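Side-chain contacts in DUF1285 domain-containing protein (Shewanella baltica, PDB 2RA9), which is of unknown function but belongs to a family with a fold of repeated structural motifs and a possible part in signal transduction: residues 26-29 and 35-38; 51-56 and 61-66; 88-93 and 143-148. All blocks are in the same frame, centred on the assembly; numbering follows the deposited sequence. Where two conformers were deposited one is given.

Interaction 1. Residues 26-29 and 35-38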
ATOM      1  N   LEU A  26      15.295   3.574 -10.367  1.00 10.77           N
ATOM      2  CA  LEU A  26      14.893   4.848 -10.994  1.00 11.85           C
ATOM      3  C   LEU A  26      13.593   5.405 -10.454  1.00 11.30           C
ATOM      4  O   LEU A  26      13.308   6.602 -10.595  1.00 12.31           O
ATOM      5  CB  LEU A  26      14.774   4.691 -12.527  1.00 12.70           C
ATOM      6  CG  LEU A  26      16.064   4.199 -13.224  1.00 15.67           C
ATOM      7  CD1 LEU A  26      15.908   4.178 -14.750  1.00 18.47           C
ATOM      8  CD2 LEU A  26      17.262   5.021 -12.774  1.00 18.54           C
ATOM      9  N   PHE A  27      12.790   4.513  -9.849  1.00 11.70           N
ATOM     10  CA  PHE A  27      11.518   4.877  -9.236  1.00 10.63           C
ATOM     11  C   PHE A  27      11.718   4.870  -7.733  1.00 11.00           C
ATOM     12  O   PHE A  27      12.352   3.961  -7.172  1.00 11.29           O
ATOM     13  CB  PHE A  27      10.431   3.850  -9.585  1.00 10.41           C
ATOM     14  CG  PHE A  27      10.024   3.851 -11.043  1.00 10.76           C
ATOM     15  CD1 PHE A  27      10.728   3.119 -11.982  1.00 10.71           C
ATOM     16  CD2 PHE A  27       8.918   4.558 -11.467  1.00 11.17           C
ATOM     17  CE1 PHE A  27      10.371   3.142 -13.328  1.00 12.55           C
ATOM     18  CE2 PHE A  27       8.526   4.576 -12.806  1.00 12.10           C
ATOM     19  CZ  PHE A  27       9.234   3.866 -13.741  1.00 11.77           C
ATOM     20  N   ASP A  28      11.144   5.889  -7.082  1.00 10.54           N
ATOM     21  CA  ASP A  28      11.239   6.059  -5.640  1.00 10.42           C
ATOM     22  C   ASP A  28       9.846   6.345  -5.081  1.00 10.91           C
ATOM     23  O   ASP A  28       9.115   7.138  -5.678  1.00 11.89           O
ATOM     24  CB  ASP A  28      12.173   7.240  -5.290  1.00 10.61           C
ATOM     25  CG  ASP A  28      13.639   6.974  -5.612  1.00 14.25           C
ATOM     26  OD1 ASP A  28      14.247   6.137  -4.927  1.00 16.96           O
ATOM     27  OD2 ASP A  28      14.188   7.567  -6.555  1.00 17.42           O
ATOM     28  N   ILE A  29       9.492   5.721  -3.946  1.00 10.24           N
ATOM     29  CA  ILE A  29       8.271   5.999  -3.212  1.00 10.05           C
ATOM     30  C   ILE A  29       8.673   6.482  -1.830  1.00 11.51           C
ATOM     31  O   ILE A  29       9.376   5.792  -1.100  1.00 13.26           O
ATOM     32  CB  ILE A  29       7.351   4.777  -3.097  1.00  9.29           C
ATOM     33  CG1 ILE A  29       7.108   4.166  -4.468  1.00 10.31           C
ATOM     34  CG2 ILE A  29       6.016   5.166  -2.458  1.00 10.93           C
ATOM     35  CD1 ILE A  29       6.256   2.919  -4.466  1.00 11.20           C
ATOM     36  N   TRP A  35       5.346   9.186  -5.423  1.00 12.04           N
ATOM     37  CA  TRP A  35       6.312   8.567  -6.324  1.00 11.74           C
ATOM     38  C   TRP A  35       7.119   9.595  -7.104  1.00 12.64           C
ATOM     39  O   TRP A  35       6.589  10.623  -7.518  1.00 12.99           O
ATOM     40  CB  TRP A  35       5.585   7.697  -7.362  1.00 10.66           C
ATOM     41  CG  TRP A  35       4.892   6.500  -6.906  1.00  9.84           C
ATOM     42  CD1 TRP A  35       3.982   6.374  -5.864  1.00 10.18           C
ATOM     43  CD2 TRP A  35       4.970   5.211  -7.497  1.00 10.07           C
ATOM     44  NE1 TRP A  35       3.495   5.100  -5.796  1.00 10.60           N
ATOM     45  CE2 TRP A  35       4.092   4.357  -6.778  1.00 10.54           C
ATOM     46  CE3 TRP A  35       5.718   4.669  -8.561  1.00 11.63           C
ATOM     47  CZ2 TRP A  35       3.934   3.008  -7.095  1.00 10.99           C
ATOM     48  CZ3 TRP A  35       5.572   3.339  -8.856  1.00 10.91           C
ATOM     49  CH2 TRP A  35       4.656   2.531  -8.149  1.00 12.00           C
ATOM     50  N   THR A  36       8.376   9.262  -7.359  1.00 11.31           N
ATOM     51  CA  THR A  36       9.169   9.942  -8.397  1.00 11.16           C
ATOM     52  C   THR A  36       9.765   8.943  -9.361  1.00 11.24           C
ATOM     53  O   THR A  36       9.940   7.772  -9.021  1.00 11.75           O
ATOM     54  CB  THR A  36      10.295  10.803  -7.816  1.00 12.72           C
ATOM     55  OG1 THR A  36      11.174   9.986  -7.060  1.00 14.88           O
ATOM     56  CG2 THR A  36       9.758  11.898  -6.956  1.00 14.11           C
ATOM     57  N   TYR A  37      10.075   9.437 -10.555  1.00 11.81           N
ATOM     58  CA  TYR A  37      10.805   8.705 -11.578  1.00 11.78           C
ATOM     59  C   TYR A  37      11.918   9.631 -12.030  1.00 11.60           C
ATOM     60  O   TYR A  37      11.660  10.762 -12.408  1.00 12.61           O
ATOM     61  CB  TYR A  37       9.914   8.374 -12.748  1.00 12.50           C
ATOM     62  CG  TYR A  37      10.602   7.641 -13.897  1.00 12.93           C
ATOM     63  CD1 TYR A  37      11.387   6.529 -13.680  1.00 14.33           C
ATOM     64  CD2 TYR A  37      10.430   8.063 -15.215  1.00 16.86           C
ATOM     65  CE1 TYR A  37      12.005   5.840 -14.738  1.00 16.14           C
ATOM     66  CE2 TYR A  37      11.051   7.395 -16.271  1.00 19.45           C
ATOM     67  CZ  TYR A  37      11.818   6.272 -16.029  1.00 19.79           C
ATOM     68  OH  TYR A  37      12.442   5.560 -17.074  1.00 23.80           O
ATOM     69  N   LEU A  38      13.147   9.147 -11.944  1.00 13.24           N
ATOM     70  CA  LEU A  38      14.329   9.962 -12.304  1.00 13.36           C
ATOM     71  C   LEU A  38      14.333  11.275 -11.535  1.00 13.55           C
ATOM     72  O   LEU A  38      14.810  12.298 -12.026  1.00 17.61           O
ATOM     73  CB  LEU A  38      14.404  10.176 -13.832  1.00 14.55           C
ATOM     74  CG  LEU A  38      14.745   8.878 -14.566  1.00 16.12           C
ATOM     75  CD1 LEU A  38      14.504   8.991 -16.022  1.00 19.22           C
ATOM     76  CD2 LEU A  38      16.186   8.580 -14.307  1.00 22.37           C
TER
HETATM   77  O   HOH W   1      13.162   8.817  -8.769  1.00 14.25           O
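F27 and Y37 stack their rings in an offset fashion, with centroids 4.3 Å apart and planes inclined by 23°. Y37 CD1 sits over the middle of the F27 ring, and F27 CZ comes within 3.4 Å of it. Y37 reaches there because its CG is anti to the backbone N (chi1 178°). L26 adds to the cluster through CB, 3.7 Å from Y37 CE1. On the same side of the sheet I29 lies alongside W35, both side chains pointing the same way. I29 CG1 stands over the five-membered ring of W35, 3.8 Å from its centroid, in a CH-pi contact. I29 CD1 reaches on to CE2 and CZ2 over the same face. The two strands, 27-29 and 35-37, form an antiparallel beta hairpin within a mixed sheet, flanked by strand 40-41 beyond 35-37 and by 69-74 beside 27-29. D28 and T36 are its hydrogen-bonded pair, with T36 N to D28 O at 2.8 Å and D28 N to T36 O at 3.0 Å. Their side chains lie on the other side of the sheet from the rings. There water 1 accepts from T36 OG1 and donates to D28 OD2 and L26 O. L26 O also takes the N-H of L38. F27 meets F50 of helix 44-51 edge-to-face and touches V72 of strand 69-74. An alanine in place of F27 would remove the ring under Y37 and is likely to open a gap beside F50 and V72.

Interaction 2. Residues 51-56 and 61-66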
ATOM      1  N   ALA A  51       1.712   1.261 -10.241  1.00 11.78           N
ATOM      2  CA  ALA A  51       1.395   0.428  -9.063  1.00 10.89           C
ATOM      3  C   ALA A  51       0.752  -0.879  -9.512  1.00 12.38           C
ATOM      4  O   ALA A  51       0.869  -1.888  -8.832  1.00 12.44           O
ATOM      5  CB  ALA A  51       0.482   1.144  -8.085  1.00 12.99           C
ATOM      6  N   SER A  52       0.074  -0.863 -10.652  1.00 12.37           N
ATOM      7  CA  SER A  52      -0.612  -2.055 -11.174  1.00 13.76           C
ATOM      8  C   SER A  52       0.339  -3.214 -11.464  1.00 13.89           C
ATOM      9  O   SER A  52      -0.067  -4.371 -11.467  1.00 17.96           O
ATOM     10  CB  SER A  52      -1.432  -1.700 -12.420  1.00 13.56           C
ATOM     11  OG  SER A  52      -0.604  -1.466 -13.580  1.00 16.00           O
ATOM     12  N   ILE A  53       1.605  -2.882 -11.674  1.00 11.11           N
ATOM     13  CA  ILE A  53       2.655  -3.885 -11.961  1.00 12.02           C
ATOM     14  C   ILE A  53       3.771  -3.927 -10.895  1.00 11.84           C
ATOM     15  O   ILE A  53       4.847  -4.470 -11.112  1.00 11.51           O
ATOM     16  CB  ILE A  53       3.285  -3.633 -13.360  1.00 12.01           C
ATOM     17  CG1 ILE A  53       3.996  -2.278 -13.442  1.00 12.90           C
ATOM     18  CG2 ILE A  53       2.236  -3.803 -14.450  1.00 14.23           C
ATOM     19  CD1 ILE A  53       4.886  -2.145 -14.670  1.00 12.52           C
ATOM     20  N   LEU A  54       3.484  -3.362  -9.738  1.00 11.91           N
ATOM     21  CA  LEU A  54       4.384  -3.333  -8.595  1.00 10.81           C
ATOM     22  C   LEU A  54       4.225  -4.553  -7.718  1.00 10.85           C
ATOM     23  O   LEU A  54       3.099  -4.926  -7.340  1.00 11.74           O
ATOM     24  CB  LEU A  54       4.113  -2.086  -7.757  1.00  9.76           C
ATOM     25  CG  LEU A  54       4.988  -1.797  -6.556  1.00 10.19           C
ATOM     26  CD1 LEU A  54       6.411  -1.424  -6.906  1.00 11.98           C
ATOM     27  CD2 LEU A  54       4.359  -0.682  -5.672  1.00 12.53           C
ATOM     28  N   HIS A  55       5.360  -5.169  -7.398  1.00 11.70           N
ATOM     29  CA  HIS A  55       5.448  -6.339  -6.518  1.00 11.59           C
ATOM     30  C   HIS A  55       6.543  -6.154  -5.493  1.00 11.96           C
ATOM     31  O   HIS A  55       7.539  -5.480  -5.772  1.00 12.98           O
ATOM     32  CB  HIS A  55       5.832  -7.589  -7.316  1.00 11.20           C
ATOM     33  CG  HIS A  55       4.910  -7.910  -8.446  1.00 12.25           C
ATOM     34  ND1 HIS A  55       4.075  -9.011  -8.442  1.00 14.54           N
ATOM     35  CD2 HIS A  55       4.679  -7.274  -9.619  1.00 12.74           C
ATOM     36  CE1 HIS A  55       3.398  -9.054  -9.584  1.00 15.32           C
ATOM     37  NE2 HIS A  55       3.737  -8.005 -10.307  1.00 14.88           N
ATOM     38  N   CYS A  56       6.392  -6.816  -4.338  1.00 12.01           N
ATOM     39  CA  CYS A  56       7.440  -6.962  -3.349  1.00 11.71           C
ATOM     40  C   CYS A  56       7.784  -8.455  -3.271  1.00 12.83           C
ATOM     41  O   CYS A  56       6.918  -9.288  -2.963  1.00 14.23           O
ATOM     42  CB  CYS A  56       6.964  -6.505  -1.986  1.00 13.30           C
ATOM     43  SG  CYS A  56       8.211  -6.468  -0.708  1.00 16.21           S
ATOM     44  N   TYR A  61      11.386  -4.335  -4.063  1.00 12.28           N
ATOM     45  CA  TYR A  61      10.261  -3.917  -4.907  1.00 11.00           C
ATOM     46  C   TYR A  61      10.649  -3.772  -6.374  1.00 10.36           C
ATOM     47  O   TYR A  61      11.745  -3.355  -6.700  1.00 10.86           O
ATOM     48  CB  TYR A  61       9.734  -2.579  -4.411  1.00 10.72           C
ATOM     49  CG  TYR A  61       9.184  -2.667  -3.028  1.00 11.01           C
ATOM     50  CD1 TYR A  61      10.014  -2.482  -1.922  1.00 10.60           C
ATOM     51  CD2 TYR A  61       7.817  -2.890  -2.806  1.00  9.91           C
ATOM     52  CE1 TYR A  61       9.486  -2.547  -0.631  1.00 12.48           C
ATOM     53  CE2 TYR A  61       7.296  -2.919  -1.517  1.00 11.11           C
ATOM     54  CZ  TYR A  61       8.131  -2.781  -0.450  1.00 11.64           C
ATOM     55  OH  TYR A  61       7.617  -2.799   0.824  1.00 13.55           O
ATOM     56  N   PHE A  62       9.746  -4.195  -7.254  1.00 10.69           N
ATOM     57  CA  PHE A  62       9.964  -4.215  -8.684  1.00 10.39           C
ATOM     58  C   PHE A  62       8.699  -3.878  -9.420  1.00 10.25           C
ATOM     59  O   PHE A  62       7.604  -4.170  -8.938  1.00 11.99           O
ATOM     60  CB  PHE A  62      10.375  -5.652  -9.147  1.00 12.55           C
ATOM     61  CG  PHE A  62      11.568  -6.208  -8.438  1.00 13.93           C
ATOM     62  CD1 PHE A  62      11.410  -6.870  -7.233  1.00 17.36           C
ATOM     63  CD2 PHE A  62      12.823  -6.071  -8.970  1.00 17.67           C
ATOM     64  CE1 PHE A  62      12.497  -7.355  -6.551  1.00 16.56           C
ATOM     65  CE2 PHE A  62      13.930  -6.582  -8.280  1.00 20.34           C
ATOM     66  CZ  PHE A  62      13.756  -7.166  -7.059  1.00 17.64           C
ATOM     67  N   LEU A  63       8.868  -3.241 -10.568  1.00 10.63           N
ATOM     68  CA  LEU A  63       7.834  -3.153 -11.573  1.00 10.95           C
ATOM     69  C   LEU A  63       8.110  -4.303 -12.553  1.00 10.63           C
ATOM     70  O   LEU A  63       9.239  -4.451 -13.067  1.00 12.25           O
ATOM     71  CB  LEU A  63       7.864  -1.806 -12.291  1.00 10.59           C
ATOM     72  CG  LEU A  63       7.768  -0.582 -11.397  1.00 11.07           C
ATOM     73  CD1 LEU A  63       7.818   0.708 -12.242  1.00 14.27           C
ATOM     74  CD2 LEU A  63       6.493  -0.594 -10.536  1.00 11.53           C
ATOM     75  N   ILE A  64       7.077  -5.086 -12.819  1.00 11.53           N
ATOM     76  CA  ILE A  64       7.230  -6.319 -13.539  1.00 10.94           C
ATOM     77  C   ILE A  64       6.384  -6.371 -14.795  1.00 10.85           C
ATOM     78  O   ILE A  64       5.144  -6.389 -14.725  1.00 11.65           O
ATOM     79  CB  ILE A  64       6.866  -7.572 -12.622  1.00 12.19           C
ATOM     80  CG1 ILE A  64       7.822  -7.644 -11.438  1.00 14.17           C
ATOM     81  CG2 ILE A  64       6.911  -8.865 -13.461  1.00 14.61           C
ATOM     82  CD1 ILE A  64       9.276  -7.911 -11.752  1.00 16.46           C
ATOM     83  N   THR A  65       7.048  -6.424 -15.958  1.00 10.16           N
ATOM     84  CA  THR A  65       6.386  -6.652 -17.246  1.00 11.23           C
ATOM     85  C   THR A  65       7.202  -7.698 -18.011  1.00 11.33           C
ATOM     86  O   THR A  65       8.319  -8.018 -17.611  1.00 11.45           O
ATOM     87  CB  THR A  65       6.320  -5.382 -18.118  1.00 10.92           C
ATOM     88  OG1 THR A  65       7.636  -4.960 -18.480  1.00 11.71           O
ATOM     89  CG2 THR A  65       5.577  -4.265 -17.425  1.00 13.02           C
ATOM     90  N   PRO A  66       6.622  -8.299 -19.063  1.00 11.88           N
ATOM     91  CA  PRO A  66       7.399  -9.287 -19.809  1.00 13.50           C
ATOM     92  C   PRO A  66       8.769  -8.792 -20.269  1.00 12.71           C
ATOM     93  O   PRO A  66       9.769  -9.510 -20.127  1.00 15.13           O
ATOM     94  CB  PRO A  66       6.482  -9.636 -20.970  1.00 13.08           C
ATOM     95  CG  PRO A  66       5.063  -9.456 -20.369  1.00 13.36           C
ATOM     96  CD  PRO A  66       5.228  -8.233 -19.504  1.00 13.46           C
TER
HETATM   97  O   HOH W   2       3.153  -7.402 -12.987  1.00 16.67           O
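Strands 54-57 and 60-64 form an antiparallel beta hairpin, and this contact runs along its two arms. C56 and Y61 meet near the turn. C56 SG lies over one face of the Y61 ring, offset toward the rim and 3.9 Å from the centroid, in a sulfur-aromatic contact. SG is anti to the backbone N (chi1 -174°), and this carries the sulfur out over the ring while CB packs on Y61 CE2. H55 and F62 are the hydrogen-bonded pair, joined by H55 N to F62 O at 2.9 Å and F62 N to H55 O at 3.0 Å. The hairpin forms one edge of the mixed sheet of the N-terminal domain, with 54-57 the outermost strand within this chain. L54 and L63 lie on the side of the sheet that carries Y61, and L54 CD1 touches L63 CD2 at 3.7 Å. Both also pack on V72 of the next strand, 69-74. Just before the strand, I53 crosses L63 at about a right angle. Its CD1 reaches L63 CB and comes to 3.5 Å from T65 CG2. I64 N closes this end by bonding to I53 O. On the side of H55, the imidazole CD2 rests against I64 CB and CG1. Water 2 lies in the ring plane, 2.8 Å from H55 NE2, and donates to I64 O.

Interaction 3. Residues 88-93 and 143-148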
ATOM      1  N   GLN A  88     -19.792  -5.538   3.843  1.00 27.54           N
ATOM      2  CA  GLN A  88     -20.945  -5.896   4.660  0.50 26.41           C
ATOM      3  C   GLN A  88     -20.543  -5.889   6.135  1.00 24.57           C
ATOM      4  O   GLN A  88     -19.348  -5.971   6.459  1.00 22.37           O
ATOM      5  CB  GLN A  88     -21.502  -7.271   4.268  0.50 26.36           C
ATOM      6  CG  GLN A  88     -21.940  -7.405   2.792  0.50 27.69           C
ATOM      7  CD  GLN A  88     -20.832  -7.897   1.866  0.50 31.58           C
ATOM      8  OE1 GLN A  88     -19.733  -8.242   2.305  0.50 34.93           O
ATOM      9  NE2 GLN A  88     -21.130  -7.944   0.569  0.50 34.97           N
ATOM     10  N   PRO A  89     -21.538  -5.782   7.043  1.00 22.58           N
ATOM     11  CA  PRO A  89     -21.165  -5.847   8.434  1.00 22.52           C
ATOM     12  C   PRO A  89     -20.273  -7.033   8.668  1.00 19.01           C
ATOM     13  O   PRO A  89     -20.513  -8.124   8.115  1.00 20.60           O
ATOM     14  CB  PRO A  89     -22.524  -5.984   9.131  1.00 23.37           C
ATOM     15  CG  PRO A  89     -23.395  -5.160   8.266  1.00 23.82           C
ATOM     16  CD  PRO A  89     -22.987  -5.591   6.897  1.00 23.85           C
ATOM     17  N   HIS A  90     -19.200  -6.808   9.423  1.00 18.59           N
ATOM     18  CA  HIS A  90     -18.277  -7.862   9.830  1.00 17.97           C
ATOM     19  C   HIS A  90     -17.420  -8.440   8.721  1.00 18.72           C
ATOM     20  O   HIS A  90     -16.628  -9.329   8.977  1.00 18.65           O
ATOM     21  CB  HIS A  90     -18.972  -8.996  10.606  1.00 16.87           C
ATOM     22  CG  HIS A  90     -19.697  -8.505  11.815  1.00 17.57           C
ATOM     23  ND1 HIS A  90     -19.129  -8.487  13.066  1.00 17.55           N
ATOM     24  CD2 HIS A  90     -20.915  -7.937  11.941  1.00 20.16           C
ATOM     25  CE1 HIS A  90     -19.991  -7.969  13.926  1.00 16.77           C
ATOM     26  NE2 HIS A  90     -21.075  -7.618  13.260  1.00 17.53           N
ATOM     27  N   SER A  91     -17.502  -7.866   7.528  1.00 17.95           N
ATOM     28  CA  SER A  91     -16.736  -8.375   6.412  1.00 18.02           C
ATOM     29  C   SER A  91     -15.285  -7.880   6.431  1.00 17.07           C
ATOM     30  O   SER A  91     -14.880  -7.053   7.259  1.00 17.87           O
ATOM     31  CB  SER A  91     -17.415  -8.017   5.083  1.00 18.77           C
ATOM     32  OG  SER A  91     -17.161  -6.680   4.703  1.00 21.26           O
ATOM     33  N   LEU A  92     -14.490  -8.441   5.534  1.00 18.26           N
ATOM     34  CA  LEU A  92     -13.182  -7.923   5.214  1.00 17.11           C
ATOM     35  C   LEU A  92     -13.317  -6.521   4.655  1.00 17.83           C
ATOM     36  O   LEU A  92     -14.417  -6.057   4.337  1.00 18.63           O
ATOM     37  CB  LEU A  92     -12.476  -8.845   4.215  1.00 16.47           C
ATOM     38  CG  LEU A  92     -12.164 -10.263   4.675  1.00 18.38           C
ATOM     39  CD1 LEU A  92     -11.582 -11.080   3.540  1.00 21.91           C
ATOM     40  CD2 LEU A  92     -11.249 -10.302   5.870  1.00 20.91           C
ATOM     41  N   LEU A  93     -12.189  -5.820   4.549  1.00 16.93           N
ATOM     42  CA  LEU A  93     -12.224  -4.419   4.177  1.00 16.02           C
ATOM     43  C   LEU A  93     -11.882  -4.231   2.709  1.00 15.36           C
ATOM     44  O   LEU A  93     -11.082  -4.986   2.141  1.00 17.75           O
ATOM     45  CB  LEU A  93     -11.212  -3.623   4.976  1.00 16.39           C
ATOM     46  CG  LEU A  93     -11.355  -3.450   6.469  1.00 15.80           C
ATOM     47  CD1 LEU A  93     -10.116  -2.648   6.974  1.00 18.38           C
ATOM     48  CD2 LEU A  93     -12.598  -2.728   6.756  1.00 19.08           C
ATOM     49  N   ASN A 143     -14.117  -5.000  15.238  1.00 14.85           N
ATOM     50  CA  ASN A 143     -15.189  -5.854  15.747  1.00 15.34           C
ATOM     51  C   ASN A 143     -14.499  -7.065  16.351  1.00 17.78           C
ATOM     52  O   ASN A 143     -13.567  -7.587  15.769  1.00 17.49           O
ATOM     53  CB  ASN A 143     -16.122  -6.405  14.634  1.00 15.16           C
ATOM     54  CG  ASN A 143     -16.951  -5.324  13.927  1.00 14.71           C
ATOM     55  OD1 ASN A 143     -17.039  -4.157  14.351  1.00 20.16           O
ATOM     56  ND2 ASN A 143     -17.606  -5.728  12.885  1.00 16.89           N
ATOM     57  N   LEU A 144     -15.022  -7.561  17.465  1.00 17.55           N
ATOM     58  CA  LEU A 144     -14.495  -8.816  18.027  1.00 20.80           C
ATOM     59  C   LEU A 144     -14.442  -9.961  17.016  1.00 18.64           C
ATOM     60  O   LEU A 144     -13.527 -10.819  17.053  1.00 20.11           O
ATOM     61  CB  LEU A 144     -15.289  -9.232  19.257  1.00 23.48           C
ATOM     62  CG  LEU A 144     -14.424  -9.996  20.291  1.00 27.55           C
ATOM     63  CD1 LEU A 144     -13.063  -9.283  20.649  1.00 26.51           C
ATOM     64  CD2 LEU A 144     -15.203 -10.246  21.523  1.00 28.41           C
ATOM     65  N   SER A 145     -15.397  -9.976  16.089  1.00 17.13           N
ATOM     66  CA  SER A 145     -15.395 -11.020  15.047  1.00 19.02           C
ATOM     67  C   SER A 145     -14.166 -11.004  14.139  1.00 20.47           C
ATOM     68  O   SER A 145     -13.880 -11.986  13.472  1.00 22.08           O
ATOM     69  CB  SER A 145     -16.651 -10.941  14.190  1.00 19.79           C
ATOM     70  OG  SER A 145     -16.725  -9.683  13.556  1.00 19.21           O
ATOM     71  N   ASP A 146     -13.451  -9.892  14.106  1.00 18.91           N
ATOM     72  CA  ASP A 146     -12.253  -9.781  13.255  1.00 19.91           C
ATOM     73  C   ASP A 146     -11.155 -10.755  13.675  1.00 21.22           C
ATOM     74  O   ASP A 146     -10.253 -11.065  12.882  1.00 23.00           O
ATOM     75  CB  ASP A 146     -11.720  -8.348  13.279  1.00 20.17           C
ATOM     76  CG  ASP A 146     -12.578  -7.401  12.512  1.00 19.38           C
ATOM     77  OD1 ASP A 146     -13.270  -7.843  11.533  1.00 20.81           O
ATOM     78  OD2 ASP A 146     -12.594  -6.210  12.887  1.00 17.84           O
ATOM     79  N   LEU A 147     -11.237 -11.266  14.898  1.00 21.00           N
ATOM     80  CA  LEU A 147     -10.231 -12.196  15.388  1.00 22.19           C
ATOM     81  C   LEU A 147     -10.511 -13.648  15.012  1.00 26.47           C
ATOM     82  O   LEU A 147      -9.683 -14.525  15.265  1.00 29.90           O
ATOM     83  CB  LEU A 147     -10.153 -12.105  16.901  1.00 20.80           C
ATOM     84  CG  LEU A 147      -9.893 -10.729  17.498  1.00 24.33           C
ATOM     85  CD1 LEU A 147      -9.998 -10.856  19.016  1.00 27.00           C
ATOM     86  CD2 LEU A 147      -8.560 -10.182  17.095  1.00 27.28           C
ATOM     87  N   ASN A 148     -11.670 -13.896  14.412  1.00 27.67           N
ATOM     88  CA  ASN A 148     -12.113 -15.248  14.109  1.00 29.80           C
ATOM     89  C   ASN A 148     -11.347 -15.817  12.926  1.00 32.61           C
ATOM     90  O   ASN A 148     -10.772 -15.086  12.135  1.00 32.63           O
ATOM     91  CB  ASN A 148     -13.623 -15.268  13.828  1.00 31.04           C
ATOM     92  CG  ASN A 148     -14.468 -14.980  15.078  1.00 34.82           C
ATOM     93  OD1 ASN A 148     -13.974 -15.007  16.210  1.00 46.04           O
ATOM     94  ND2 ASN A 148     -15.750 -14.709  14.873  1.00 41.71           N
TER
HETATM   95  O   HOH W   3     -15.304  -9.621  11.401  1.00 19.56           O
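H90 lies in a loop and S145 in a 3-10 segment; their CA atoms are 6.7 Å apart. Residues 88-91 make a type II beta turn, closed by the bond from S91 N to Q88 O. H90 takes the third position of that turn, with positive phi (70°). Residues 144-147 form the 3-10 segment, just after helix 135-141. D146 OD2 also accepts the backbone N-H of N143 just before the segment, at 3.1 Å and from above the carboxylate plane. Between the segments, H90 ND1 donates to S145 OG at 2.7 Å. The bond is nearly straight (168°), and the oxygen lies in the plane of the imidazole, at its edge. S145 OG stands between its backbone N and carbonyl carbon (chi1 60°), which brings it close to both H90 and water 3. That water accepts from S145 OG at 2.6 Å and donates to H90 O and to D146 OD1. One end of the N143 amide comes over a face of the H90 ring, toward its rim, with the planes well inclined; which amide atom faces the ring is uncertain. D146 OD1 also forms a salt bridge with R86 of strand 79-86, and R86 in turn bonds to S91 O. The bound sodium ion, whose site includes N140 and F142, lies about 5 Å from the N143 side chain. This surface contact ties the C-terminal 3-10 segment to the loop between strands 79-86 and 93-97. With the hydroxyl proton given to the water, ND1 is the likely donor, which probably holds the imidazole in one rotation.

In the fold
Interactions 1 and 2 are the two hairpins of one mixed sheet, with strand 69-74 between them, and both belong to the N-terminal domain. They are partly buried and meet directly: F27 packs on L63, and W35 reaches A51 and L54. Their centres are 13 Å apart. Both combine backbone ladders with apolar and aromatic packing, and each has a bridging water, between D28, T36 and L26 in one and between H55 and I64 in the other. Interaction 3 lies on the opposite side of the chain's centre, about 17 Å from interaction 2 by nearest atoms. It is a surface contact beside the second sheet. It has no strand pairing and relies on one side-chain hydrogen bond, a water and nearby charges.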